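Local atomic coordinates of nodulation fucosyltransferase NodZ (Bradyrhizobium sp., PDB entry 2HHC), a protein that belongs to the GT-B class of glycosyltransferases, with two Rossmann-like domains, and is named for its part in nodulation. Residues Tyr28-Gly33 with Ala65-Ile70; Thr35-Trp40 with Asp73-Leu78; Ile172-Arg177 with His199-Ala204; Ala278-Phe283 with Ala288-Ala293. All coordinates share one frame; numbering follows the deposited sequence. Where two conformers were deposited one is given.

Interaction 1: residues Tyr28-Gly33 with Ala65-Ile70; sequences YAQRTG and AGVPVI
Ala-29 and Gln-30, on consecutive positions of the last helical turns of 28-33, both meet Val-67 at the start of a strand, and the close contacts are van der Waals packing on that valine. The two methyl branches of Val-67 divide the work. CG1, anti to the backbone N (chi1 170°), lies 3.9 Å from Ala-29 CB. CG2 of Val-67, beside the backbone N, presses closer, 3.5 Å from Gln-30 CB, and also touches Gln-30 CA at 3.6 Å and Gln-30 CG at 3.8 Å. By these distances it is the aliphatic root of the glutamine, rather than its amide, that packs on the valine. The chains of Gln-30 and Val-67 cross at a slant.

No hydrogen bond joins the two segments. Within the helix, Tyr-28 O accepts from Thr-32 N at 3.0 Å and from Thr-32 OG1 at 2.8 Å, the two donors reaching it from opposite faces of the carbonyl plane. Gly-33, with positive phi, then ends the helix in a Schellman motif.

Helix 15-32 lies against the sheet that contains strands 67-70, 35-39 and 6-10: Val-67 also touches Trp-26 of that helix and Leu-36 of the adjoining strand 35-39, while Ala-29 reaches Val-7 of strand 6-10.

Interaction 2: residues Thr35-Trp40 with Asp73-Leu78; sequences TLVIDW and DRVNQL
Val-37 holds CG1 anti to its backbone N (chi1 179°), and Val-75 holds its own CG1 anti to the carbonyl carbon (chi1 -62°); with these torsions both CG1 methyls face across the contact. Val-37 CG1 and Val-75 CG1 meet at 3.6 Å. The side chains run antiparallel, and only these two methyls approach closely. The same Val-75 CG1 lies 4.3 Å from Ile-38 O, whereas Val-75 CG2 faces the next residue, 4.3 Å from Asp-39 OD1. Val-75 therefore lies beside three successive residues, close only to Val-37, although its CA is nearest Asp-39 CA, at 6.9 Å.

Val-75 sits on a short 3-10 segment, 73-76, in the loop that follows strand 67-70. The bond from Asn-76 N to Asp-73 O, 2.9 Å long, gives the spacing of that turn, and Arg-74 O accepts from both Gln-77 N and Leu-78 N as it closes.

Asp-39 takes its polar partners elsewhere, in salt bridges from OD2 to Arg-10 and Arg-41. No hydrogen bond crosses between the segments, so this buried contact rests on van der Waals packing, while the carboxylate beside the valine is probably stabilised as a charged group by its two arginines.

Interaction 3: residues Ile172-Arg177 with His199-Ala204; sequences IGVHVR and HQVCMA
Val-201, projecting from the helix, sets its two methyl groups against CG2 of Val-176: Val-201 CG2 lies 3.9 Å from Val-176 CG2. Val-201 CG1 is 4.1 Å from the same Val-176 CG2. One strand methyl thus faces both branches of the helix valine, and the two valines meet end-on. CG1 of Val-201, anti to the backbone N (chi1 170°), has a second neighbour along the strand, since Val-201 CG1 also comes within 4.4 Å of Val-174 CG1.

Val-174 and Val-176 are two positions apart in an extended strand and so present side chains on the same face, and Val-201 meets both. Val-201 CA stands 7.9 Å from Val-176 CA, a spacing bridged by side chains alone; no hydrogen bond links the segments. All three valines are buried. Regular bonds such as Met-203 N to His-199 O, 2.9 Å, keep the helical turn in shape.

The packing joins helix 192-209 to a face of the sheet in which strand 170-176 runs parallel between strands 217-223 and 279-283. Val-174 and Val-176 both lean on Leu-221 of the first neighbour, while Val-201 also touches Phe-283 of the second; farther along the helix, Ile-205 packs on Val-174.

Interaction 4: residues Ala278-Phe283 with Ala288-Ala293; sequences ATVIRF and AFTRYA
Arg-282 passes Thr-290 in the opposite sense, its first carbons ranged round the hydroxyl: Arg-282 CB is 4.0 Å from Thr-290 OG1, and Arg-282 CG and CD each come to 3.7 Å from Thr-290 OG1. A bend at chi3 (77°) then brings Arg-282 NE to Thr-290 OG1, where a hydrogen bond of 2.7 Å forms with an N-H...O angle of 165° and the oxygen only 5° from the guanidinium plane. Over CZ, Thr-290 O faces one side of the guanidinium. NH2 passes obliquely by Arg-291 N and bonds Ser-287 O, while Arg-282 NH1 donates to a water at 2.9 Å.

The contact belongs to a beta-alpha-beta unit, strand 279-283, helix 291-296 and strand 299-303. Thr-290 occupies the N-cap position of this helix, but its hydroxyl is turned to the arginine and makes no capping bond.

The water held by Arg-282 NH1 also accepts from Arg-291 NH1 at 2.9 Å, so it mediates between two like charges, Arg-282 NH1 and Arg-291 NH1 standing 5.2 Å apart. Arg-291 has its salt bridge with Glu-141, which probably eases that proximity. Two residues earlier in the strand the contact is apolar, with Val-280 CG2 4.1 Å from Ala-293 CB and Val-280 CG1 near Thr-290 CG2.

In the fold
The four contacts fall into two pairs on opposite sides of the chain's centre, as suits a two-domain GT-B architecture. Interactions 1 and 2 share one sheet, where strands 67-70 and 35-39 are neighbours; Ile-70 O to Ile-38 N, 2.8 Å, is a probable hydrogen bond between them. Interactions 3 and 4 meet likewise in the other sheet, with centres about 11 Å apart. Interaction 1 is partly exposed, combining buried Val-67 and Ala-29 with exposed Gln-30 and Ala-65. Interactions 2 and 3 are buried: in 2 the valine packs next to a carboxylate bound to arginines, while 3 is purely aliphatic. Interaction 4, nearest the chain's centre, is largely buried and mixed, a polar arginine-threonine part beside apolar packing.

Interaction 1: residues Tyr28-Gly33 with Ala65-Ile70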
loop_
_atom_site.group_PDB
_atom_site.type_symbol
_atom_site.label_atom_id
_atom_site.label_comp_id
_atom_site.label_asym_id
_atom_site.label_seq_id
_atom_site.Cartn_x
_atom_site.Cartn_y
_atom_site.Cartn_z
ATOM N N TYR A 28 -6.320 -15.302 -4.965
ATOM C CA TYR A 28 -6.766 -16.620 -4.507
ATOM C C TYR A 28 -8.289 -16.764 -4.633
ATOM O O TYR A 28 -8.772 -17.825 -5.059
ATOM C CB TYR A 28 -6.322 -16.925 -3.087
ATOM C CG TYR A 28 -6.450 -18.371 -2.728
ATOM C CD1 TYR A 28 -5.611 -19.307 -3.288
ATOM C CD2 TYR A 28 -7.429 -18.816 -1.828
ATOM C CE1 TYR A 28 -5.723 -20.641 -2.999
ATOM C CE2 TYR A 28 -7.552 -20.177 -1.520
ATOM C CZ TYR A 28 -6.682 -21.077 -2.106
ATOM O OH TYR A 28 -6.735 -22.443 -1.841
ATOM N N ALA A 29 -9.022 -15.701 -4.334
ATOM C CA ALA A 29 -10.492 -15.698 -4.524
ATOM C C ALA A 29 -10.851 -15.945 -5.992
ATOM O O ALA A 29 -11.782 -16.695 -6.319
ATOM C CB ALA A 29 -11.078 -14.406 -4.057
ATOM N N GLN A 30 -10.115 -15.341 -6.907
ATOM C CA GLN A 30 -10.388 -15.517 -8.321
ATOM C C GLN A 30 -10.118 -16.963 -8.731
ATOM O O GLN A 30 -10.920 -17.607 -9.413
ATOM C CB GLN A 30 -9.630 -14.545 -9.286
ATOM C CG GLN A 30 -10.264 -14.559 -10.727
ATOM C CD GLN A 30 -9.470 -13.897 -11.908
ATOM O OE1 GLN A 30 -10.069 -13.443 -12.926
ATOM N NE2 GLN A 30 -8.162 -13.893 -11.800
ATOM N N ARG A 31 -8.993 -17.495 -8.275
ATOM C CA ARG A 31 -8.542 -18.818 -8.722
ATOM C C ARG A 31 -9.556 -19.865 -8.247
ATOM O O ARG A 31 -9.830 -20.839 -8.946
ATOM C CB ARG A 31 -7.145 -19.091 -8.133
ATOM C CG ARG A 31 -6.491 -20.413 -8.509
ATOM C CD ARG A 31 -5.345 -20.787 -7.527
ATOM N NE ARG A 31 -5.459 -22.191 -7.156
ATOM C CZ ARG A 31 -4.716 -22.816 -6.235
ATOM N NH1 ARG A 31 -3.738 -22.185 -5.592
ATOM N NH2 ARG A 31 -4.947 -24.099 -5.985
ATOM N N THR A 32 -10.111 -19.647 -7.043
ATOM C CA THR A 32 -10.895 -20.684 -6.389
ATOM C C THR A 32 -12.412 -20.461 -6.315
ATOM O O THR A 32 -13.115 -21.250 -5.671
ATOM C CB THR A 32 -10.375 -21.038 -4.991
ATOM O OG1 THR A 32 -10.474 -19.896 -4.144
ATOM C CG2 THR A 32 -8.917 -21.526 -5.017
ATOM N N GLY A 33 -12.915 -19.397 -6.938
ATOM C CA GLY A 33 -14.348 -19.149 -7.000
ATOM C C GLY A 33 -14.920 -18.744 -5.668
ATOM O O GLY A 33 -16.006 -19.195 -5.294
ATOM N N ALA A 65 -12.957 -7.295 -11.176
ATOM C CA ALA A 65 -12.578 -8.186 -12.252
ATOM C C ALA A 65 -13.179 -9.590 -12.174
ATOM O O ALA A 65 -12.504 -10.635 -12.291
ATOM C CB ALA A 65 -11.073 -8.225 -12.427
ATOM N N GLY A 66 -14.485 -9.629 -11.901
ATOM C CA GLY A 66 -15.238 -10.892 -11.864
ATOM C C GLY A 66 -15.409 -11.568 -10.519
ATOM O O GLY A 66 -16.181 -12.543 -10.364
ATOM N N VAL A 67 -14.709 -11.042 -9.521
ATOM C CA VAL A 67 -14.746 -11.588 -8.176
ATOM C C VAL A 67 -15.719 -10.719 -7.383
ATOM O O VAL A 67 -15.518 -9.496 -7.265
ATOM C CB VAL A 67 -13.354 -11.578 -7.500
ATOM C CG1 VAL A 67 -13.456 -11.927 -6.003
ATOM C CG2 VAL A 67 -12.296 -12.512 -8.201
ATOM N N PRO A 68 -16.764 -11.344 -6.805
ATOM C CA PRO A 68 -17.662 -10.571 -5.947
ATOM C C PRO A 68 -16.937 -10.064 -4.710
ATOM O O PRO A 68 -16.052 -10.741 -4.149
ATOM C CB PRO A 68 -18.727 -11.611 -5.527
ATOM C CG PRO A 68 -18.538 -12.751 -6.405
ATOM C CD PRO A 68 -17.138 -12.769 -6.853
ATOM N N VAL A 69 -17.291 -8.869 -4.238
ATOM C CA VAL A 69 -16.615 -8.205 -3.114
ATOM C C VAL A 69 -17.616 -7.685 -2.108
ATOM O O VAL A 69 -18.603 -7.087 -2.471
ATOM C CB VAL A 69 -15.764 -7.031 -3.606
ATOM C CG1 VAL A 69 -15.147 -6.245 -2.460
ATOM C CG2 VAL A 69 -14.696 -7.526 -4.547
ATOM N N ILE A 70 -17.301 -7.920 -0.834
ATOM C CA ILE A 70 -17.951 -7.297 0.325
ATOM C C ILE A 70 -16.915 -6.407 0.973
ATOM O O ILE A 70 -15.900 -6.887 1.463
ATOM C CB ILE A 70 -18.447 -8.336 1.312
ATOM C CG1 ILE A 70 -19.512 -9.240 0.662
ATOM C CG2 ILE A 70 -19.067 -7.655 2.527
ATOM C CD1 ILE A 70 -19.844 -10.506 1.413
#

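Interaction 2: residues Thr35-Trp40 with Asp73-Leu78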
loop_
_atom_site.group_PDB
_atom_site.type_symbol
_atom_site.label_atom_id
_atom_site.label_comp_id
_atom_site.label_asym_id
_atom_site.label_seq_id
_atom_site.Cartn_x
_atom_site.Cartn_y
_atom_site.Cartn_z
ATOM N N THR A 35 -15.818 -15.468 -2.774
ATOM C CA THR A 35 -16.139 -14.073 -2.594
ATOM C C THR A 35 -15.030 -13.442 -1.768
ATOM O O THR A 35 -14.601 -13.986 -0.767
ATOM C CB THR A 35 -17.502 -13.939 -1.914
ATOM O OG1 THR A 35 -18.488 -14.376 -2.831
ATOM C CG2 THR A 35 -17.836 -12.491 -1.455
ATOM N N LEU A 36 -14.591 -12.235 -2.158
ATOM C CA LEU A 36 -13.582 -11.463 -1.432
ATOM C C LEU A 36 -14.187 -10.462 -0.481
ATOM O O LEU A 36 -15.080 -9.703 -0.835
ATOM C CB LEU A 36 -12.696 -10.707 -2.408
ATOM C CG LEU A 36 -11.592 -9.848 -1.845
ATOM C CD1 LEU A 36 -10.487 -10.712 -1.183
ATOM C CD2 LEU A 36 -10.977 -9.049 -2.972
ATOM N N VAL A 37 -13.771 -10.548 0.767
ATOM C CA VAL A 37 -14.222 -9.646 1.802
ATOM C C VAL A 37 -13.025 -8.757 2.186
ATOM O O VAL A 37 -11.924 -9.237 2.522
ATOM C CB VAL A 37 -14.629 -10.441 3.055
ATOM C CG1 VAL A 37 -15.088 -9.507 4.144
ATOM C CG2 VAL A 37 -15.693 -11.480 2.746
ATOM N N ILE A 38 -13.191 -7.440 2.088
ATOM C CA ILE A 38 -12.159 -6.467 2.450
ATOM C C ILE A 38 -12.481 -6.026 3.877
ATOM O O ILE A 38 -13.501 -5.375 4.107
ATOM C CB ILE A 38 -12.121 -5.280 1.496
ATOM C CG1 ILE A 38 -12.069 -5.736 0.032
ATOM C CG2 ILE A 38 -10.928 -4.381 1.880
ATOM C CD1 ILE A 38 -11.980 -4.609 -1.001
ATOM N N ASP A 39 -11.658 -6.457 4.811
ATOM C CA ASP A 39 -11.919 -6.246 6.258
ATOM C C ASP A 39 -10.818 -5.396 6.865
ATOM O O ASP A 39 -9.747 -5.887 7.291
ATOM C CB ASP A 39 -12.043 -7.562 6.985
ATOM C CG ASP A 39 -12.332 -7.378 8.445
ATOM O OD1 ASP A 39 -12.525 -6.241 8.930
ATOM O OD2 ASP A 39 -12.337 -8.443 9.139
ATOM N N TRP A 40 -11.013 -4.085 6.803
ATOM C CA TRP A 40 -10.074 -3.122 7.341
ATOM C C TRP A 40 -10.533 -2.559 8.690
ATOM O O TRP A 40 -10.182 -1.461 9.093
ATOM C CB TRP A 40 -9.793 -2.005 6.367
ATOM C CG TRP A 40 -9.013 -2.430 5.150
ATOM C CD1 TRP A 40 -8.590 -3.685 4.800
ATOM C CD2 TRP A 40 -8.635 -1.555 4.053
ATOM N NE1 TRP A 40 -7.913 -3.635 3.606
ATOM C CE2 TRP A 40 -7.910 -2.327 3.147
ATOM C CE3 TRP A 40 -8.754 -0.192 3.840
ATOM C CZ2 TRP A 40 -7.389 -1.784 1.970
ATOM C CZ3 TRP A 40 -8.224 0.353 2.727
ATOM C CH2 TRP A 40 -7.534 -0.452 1.796
ATOM N N ASP A 73 -19.621 -2.394 6.173
ATOM C CA ASP A 73 -19.944 -2.812 7.526
ATOM C C ASP A 73 -20.703 -4.132 7.630
ATOM O O ASP A 73 -20.948 -4.618 8.726
ATOM C CB ASP A 73 -20.489 -1.672 8.396
ATOM C CG ASP A 73 -19.365 -0.635 8.903
ATOM O OD1 ASP A 73 -19.832 0.443 9.331
ATOM O OD2 ASP A 73 -18.102 -0.870 8.957
ATOM N N ARG A 74 -21.059 -4.751 6.511
ATOM C CA ARG A 74 -21.612 -6.102 6.550
ATOM C C ARG A 74 -20.642 -7.086 7.224
ATOM O O ARG A 74 -21.085 -8.107 7.743
ATOM C CB ARG A 74 -21.987 -6.582 5.159
ATOM C CG ARG A 74 -23.235 -5.950 4.668
ATOM C CD ARG A 74 -23.575 -6.369 3.209
ATOM N NE ARG A 74 -22.622 -5.733 2.324
ATOM C CZ ARG A 74 -22.436 -6.008 1.041
ATOM N NH1 ARG A 74 -23.124 -6.962 0.462
ATOM N NH2 ARG A 74 -21.529 -5.309 0.364
ATOM N N VAL A 75 -19.357 -6.782 7.282
ATOM C CA VAL A 75 -18.446 -7.639 8.070
ATOM C C VAL A 75 -18.891 -7.797 9.543
ATOM O O VAL A 75 -18.528 -8.773 10.200
ATOM C CB VAL A 75 -16.986 -7.151 7.946
ATOM C CG1 VAL A 75 -16.536 -7.239 6.514
ATOM C CG2 VAL A 75 -16.786 -5.769 8.536
ATOM N N ASN A 76 -19.636 -6.830 10.066
ATOM C CA ASN A 76 -20.142 -6.859 11.435
ATOM C C ASN A 76 -21.505 -7.528 11.558
ATOM O O ASN A 76 -22.035 -7.657 12.676
ATOM C CB ASN A 76 -20.238 -5.448 11.983
ATOM C CG ASN A 76 -18.897 -4.839 12.254
ATOM O OD1 ASN A 76 -17.961 -5.535 12.629
ATOM N ND2 ASN A 76 -18.749 -3.546 11.971
ATOM N N GLN A 77 -22.108 -7.935 10.434
ATOM C CA GLN A 77 -23.394 -8.626 10.468
ATOM C C GLN A 77 -23.320 -10.102 10.021
ATOM O O GLN A 77 -24.010 -10.976 10.568
ATOM C CB GLN A 77 -24.393 -7.905 9.520
ATOM C CG GLN A 77 -24.449 -6.337 9.528
ATOM C CD GLN A 77 -25.114 -5.708 8.273
ATOM O OE1 GLN A 77 -26.014 -6.288 7.653
ATOM N NE2 GLN A 77 -24.678 -4.501 7.925
ATOM N N LEU A 78 -22.530 -10.369 9.011
ATOM C CA LEU A 78 -22.434 -11.675 8.385
ATOM C C LEU A 78 -21.566 -12.608 9.211
ATOM O O LEU A 78 -20.600 -12.152 9.850
ATOM C CB LEU A 78 -21.809 -11.531 6.975
ATOM C CG LEU A 78 -22.707 -10.696 6.047
ATOM C CD1 LEU A 78 -21.985 -10.349 4.760
ATOM C CD2 LEU A 78 -24.027 -11.404 5.748
#

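Interaction 3: residues Ile172-Arg177 with His199-Ala204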
loop_
_atom_site.group_PDB
_atom_site.type_symbol
_atom_site.label_atom_id
_atom_site.label_comp_id
_atom_site.label_asym_id
_atom_site.label_seq_id
_atom_site.Cartn_x
_atom_site.Cartn_y
_atom_site.Cartn_z
ATOM N N ILE A 172 10.462 14.742 -9.942
ATOM C CA ILE A 172 11.219 13.726 -9.244
ATOM C C ILE A 172 10.546 13.559 -7.883
ATOM O O ILE A 172 10.603 14.479 -7.014
ATOM C CB ILE A 172 12.671 14.159 -9.056
ATOM C CG1 ILE A 172 13.343 14.254 -10.409
ATOM C CG2 ILE A 172 13.436 13.140 -8.213
ATOM C CD1 ILE A 172 14.670 15.019 -10.389
ATOM N N GLY A 173 9.950 12.385 -7.660
ATOM C CA GLY A 173 9.355 12.100 -6.352
ATOM C C GLY A 173 10.338 11.446 -5.405
ATOM O O GLY A 173 11.202 10.619 -5.818
ATOM N N VAL A 174 10.269 11.809 -4.133
ATOM C CA VAL A 174 11.210 11.331 -3.132
ATOM C C VAL A 174 10.411 10.889 -1.911
ATOM O O VAL A 174 9.725 11.705 -1.313
ATOM C CB VAL A 174 12.206 12.404 -2.729
ATOM C CG1 VAL A 174 13.279 11.799 -1.838
ATOM C CG2 VAL A 174 12.859 13.055 -3.950
ATOM N N HIS A 175 10.479 9.624 -1.539
ATOM C CA HIS A 175 9.863 9.162 -0.316
ATOM C C HIS A 175 10.956 8.885 0.683
ATOM O O HIS A 175 11.864 8.073 0.434
ATOM C CB HIS A 175 9.033 7.886 -0.569
ATOM C CG HIS A 175 8.469 7.275 0.680
ATOM N ND1 HIS A 175 8.661 5.955 0.999
ATOM C CD2 HIS A 175 7.718 7.795 1.686
ATOM C CE1 HIS A 175 8.062 5.685 2.149
ATOM N NE2 HIS A 175 7.474 6.788 2.583
ATOM N N VAL A 176 10.903 9.562 1.834
ATOM C CA VAL A 176 11.856 9.317 2.899
ATOM C C VAL A 176 11.101 8.895 4.149
ATOM O O VAL A 176 10.412 9.700 4.781
ATOM C CB VAL A 176 12.728 10.594 3.207
ATOM C CG1 VAL A 176 13.712 10.272 4.312
ATOM C CG2 VAL A 176 13.407 11.096 1.958
ATOM N N ARG A 177 11.199 7.629 4.483
ATOM C CA ARG A 177 10.579 7.130 5.689
ATOM C C ARG A 177 11.672 6.997 6.717
ATOM O O ARG A 177 12.718 6.392 6.449
ATOM C CB ARG A 177 9.903 5.799 5.449
ATOM C CG ARG A 177 9.251 5.162 6.714
ATOM N N HIS A 199 22.497 12.736 4.030
ATOM C CA HIS A 199 23.481 12.724 2.955
ATOM C C HIS A 199 23.106 11.787 1.818
ATOM O O HIS A 199 23.211 12.154 0.657
ATOM C CB HIS A 199 24.849 12.334 3.484
ATOM C CG HIS A 199 25.916 12.323 2.437
ATOM N ND1 HIS A 199 26.323 13.464 1.784
ATOM C CD2 HIS A 199 26.693 11.322 1.958
ATOM C CE1 HIS A 199 27.286 13.165 0.928
ATOM N NE2 HIS A 199 27.533 11.870 1.016
ATOM N N GLN A 200 22.648 10.583 2.165
ATOM C CA GLN A 200 22.282 9.573 1.165
ATOM C C GLN A 200 21.124 10.028 0.308
ATOM O O GLN A 200 21.166 9.869 -0.902
ATOM C CB GLN A 200 21.958 8.239 1.862
ATOM C CG GLN A 200 23.163 7.608 2.413
ATOM C CD GLN A 200 22.911 6.284 3.091
ATOM O OE1 GLN A 200 21.797 5.985 3.528
ATOM N NE2 GLN A 200 23.962 5.469 3.162
ATOM N N VAL A 201 20.096 10.602 0.922
ATOM C CA VAL A 201 18.998 11.187 0.227
ATOM C C VAL A 201 19.435 12.285 -0.714
ATOM O O VAL A 201 18.962 12.385 -1.828
ATOM C CB VAL A 201 17.934 11.757 1.226
ATOM C CG1 VAL A 201 16.893 12.580 0.514
ATOM C CG2 VAL A 201 17.268 10.578 2.016
ATOM N N CYS A 202 20.356 13.119 -0.249
ATOM C CA CYS A 202 20.877 14.147 -1.125
ATOM C C CYS A 202 21.600 13.569 -2.324
ATOM O O CYS A 202 21.434 14.108 -3.419
ATOM C CB CYS A 202 21.778 15.143 -0.401
ATOM S SG CYS A 202 20.894 16.142 0.850
ATOM N N MET A 203 22.421 12.544 -2.110
ATOM C CA MET A 203 23.101 11.865 -3.219
ATOM C C MET A 203 22.103 11.304 -4.235
ATOM O O MET A 203 22.324 11.397 -5.449
ATOM C CB MET A 203 23.912 10.651 -2.712
ATOM C CG MET A 203 24.853 10.860 -1.538
ATOM S SD MET A 203 25.803 9.342 -1.308
ATOM C CE MET A 203 25.471 8.721 0.310
ATOM N N ALA A 204 21.021 10.701 -3.750
ATOM C CA ALA A 204 19.981 10.162 -4.633
ATOM C C ALA A 204 19.333 11.280 -5.431
ATOM O O ALA A 204 19.084 11.116 -6.630
ATOM C CB ALA A 204 18.937 9.396 -3.847
#

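Interaction 4: residues Ala278-Phe283 with Ala288-Ala293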
loop_
_atom_site.group_PDB
_atom_site.type_symbol
_atom_site.label_atom_id
_atom_site.label_comp_id
_atom_site.label_asym_id
_atom_site.label_seq_id
_atom_site.Cartn_x
_atom_site.Cartn_y
_atom_site.Cartn_z
ATOM N N ALA A 278 8.124 11.326 -12.821
ATOM C CA ALA A 278 8.975 10.829 -13.874
ATOM C C ALA A 278 10.016 9.883 -13.350
ATOM O O ALA A 278 10.418 8.956 -14.028
ATOM C CB ALA A 278 9.614 11.979 -14.619
ATOM N N THR A 279 10.507 10.199 -12.156
ATOM C CA THR A 279 11.495 9.414 -11.479
ATOM C C THR A 279 11.060 9.384 -10.022
ATOM O O THR A 279 10.580 10.411 -9.505
ATOM C CB THR A 279 12.875 10.090 -11.549
ATOM O OG1 THR A 279 13.314 10.089 -12.896
ATOM C CG2 THR A 279 13.913 9.364 -10.662
ATOM N N VAL A 280 11.197 8.234 -9.387
ATOM C CA VAL A 280 10.924 8.120 -7.944
ATOM C C VAL A 280 12.118 7.516 -7.229
ATOM O O VAL A 280 12.696 6.513 -7.628
ATOM C CB VAL A 280 9.657 7.302 -7.638
ATOM C CG1 VAL A 280 9.443 7.171 -6.122
ATOM C CG2 VAL A 280 8.470 8.036 -8.146
ATOM N N ILE A 281 12.481 8.186 -6.130
ATOM C CA ILE A 281 13.517 7.758 -5.204
ATOM C C ILE A 281 12.823 7.089 -4.015
ATOM O O ILE A 281 11.965 7.690 -3.357
ATOM C CB ILE A 281 14.368 8.958 -4.712
ATOM C CG1 ILE A 281 15.193 9.531 -5.874
ATOM C CG2 ILE A 281 15.249 8.503 -3.568
ATOM C CD1 ILE A 281 15.748 10.867 -5.638
ATOM N N ARG A 282 13.170 5.835 -3.783
ATOM C CA ARG A 282 12.568 4.996 -2.720
ATOM C C ARG A 282 13.554 4.843 -1.567
ATOM O O ARG A 282 14.505 4.057 -1.621
ATOM C CB ARG A 282 12.241 3.613 -3.275
ATOM C CG ARG A 282 11.304 3.594 -4.479
ATOM C CD ARG A 282 10.972 2.221 -4.894
ATOM N NE ARG A 282 9.978 1.601 -4.007
ATOM C CZ ARG A 282 9.620 0.325 -4.043
ATOM N NH1 ARG A 282 10.168 -0.518 -4.899
ATOM N NH2 ARG A 282 8.675 -0.110 -3.219
ATOM N N PHE A 283 13.297 5.563 -0.479
ATOM C CA PHE A 283 14.174 5.540 0.675
ATOM C C PHE A 283 13.338 5.123 1.915
ATOM O O PHE A 283 12.754 5.964 2.591
ATOM C CB PHE A 283 14.819 6.934 0.818
ATOM C CG PHE A 283 16.003 6.967 1.668
ATOM C CD1 PHE A 283 15.861 7.172 3.041
ATOM C CD2 PHE A 283 17.275 6.767 1.137
ATOM C CE1 PHE A 283 16.973 7.215 3.869
ATOM C CE2 PHE A 283 18.398 6.798 1.959
ATOM C CZ PHE A 283 18.263 7.020 3.325
ATOM N N ALA A 288 6.373 -0.518 1.108
ATOM C CA ALA A 288 5.255 -0.681 0.167
ATOM C C ALA A 288 4.593 0.660 -0.149
ATOM O O ALA A 288 3.744 0.781 -1.068
ATOM C CB ALA A 288 4.247 -1.632 0.705
ATOM N N PHE A 289 4.899 1.749 0.573
ATOM C CA PHE A 289 4.370 3.098 0.248
ATOM C C PHE A 289 4.603 3.479 -1.225
ATOM O O PHE A 289 3.713 4.054 -1.861
ATOM C CB PHE A 289 4.962 4.156 1.237
ATOM C CG PHE A 289 4.285 5.505 1.257
ATOM C CD1 PHE A 289 4.683 6.511 0.504
ATOM C CD2 PHE A 289 3.331 5.775 2.225
ATOM C CE1 PHE A 289 4.082 7.760 0.537
ATOM C CE2 PHE A 289 2.750 7.049 2.318
ATOM C CZ PHE A 289 3.154 8.029 1.473
ATOM N N THR A 290 5.773 3.149 -1.734
ATOM C CA THR A 290 6.144 3.443 -3.092
ATOM C C THR A 290 5.992 2.285 -4.041
ATOM O O THR A 290 6.498 2.324 -5.156
ATOM C CB THR A 290 7.601 3.875 -3.092
ATOM O OG1 THR A 290 8.407 3.002 -2.280
ATOM C CG2 THR A 290 7.717 5.378 -2.575
ATOM N N ARG A 291 5.291 1.232 -3.662
ATOM C CA ARG A 291 5.075 0.098 -4.598
ATOM C C ARG A 291 4.232 0.572 -5.790
ATOM O O ARG A 291 4.563 0.189 -6.908
ATOM C CB ARG A 291 4.415 -1.094 -3.882
ATOM C CG ARG A 291 4.199 -2.285 -4.764
ATOM C CD ARG A 291 5.405 -2.784 -5.466
ATOM N NE ARG A 291 5.113 -4.022 -6.193
ATOM C CZ ARG A 291 5.987 -4.782 -6.839
ATOM N NH1 ARG A 291 7.296 -4.459 -6.836
ATOM N NH2 ARG A 291 5.593 -5.820 -7.519
ATOM N N TYR A 292 3.162 1.314 -5.575
ATOM C CA TYR A 292 2.316 1.802 -6.697
ATOM C C TYR A 292 3.205 2.605 -7.646
ATOM O O TYR A 292 3.242 2.328 -8.848
ATOM C CB TYR A 292 1.178 2.619 -6.156
ATOM C CG TYR A 292 0.161 3.041 -7.180
ATOM C CD1 TYR A 292 -0.172 2.209 -8.207
ATOM C CD2 TYR A 292 -0.431 4.273 -7.098
ATOM C CE1 TYR A 292 -1.158 2.579 -9.125
ATOM C CE2 TYR A 292 -1.391 4.641 -7.994
ATOM C CZ TYR A 292 -1.746 3.777 -8.987
ATOM O OH TYR A 292 -2.740 4.212 -9.918
ATOM N N ALA A 293 3.994 3.507 -7.116
ATOM C CA ALA A 293 4.954 4.265 -7.967
ATOM C C ALA A 293 5.941 3.342 -8.707
ATOM O O ALA A 293 6.192 3.492 -9.921
ATOM C CB ALA A 293 5.674 5.264 -7.153
HETATM O O HOH W 1 9.041 -3.184 -4.970
#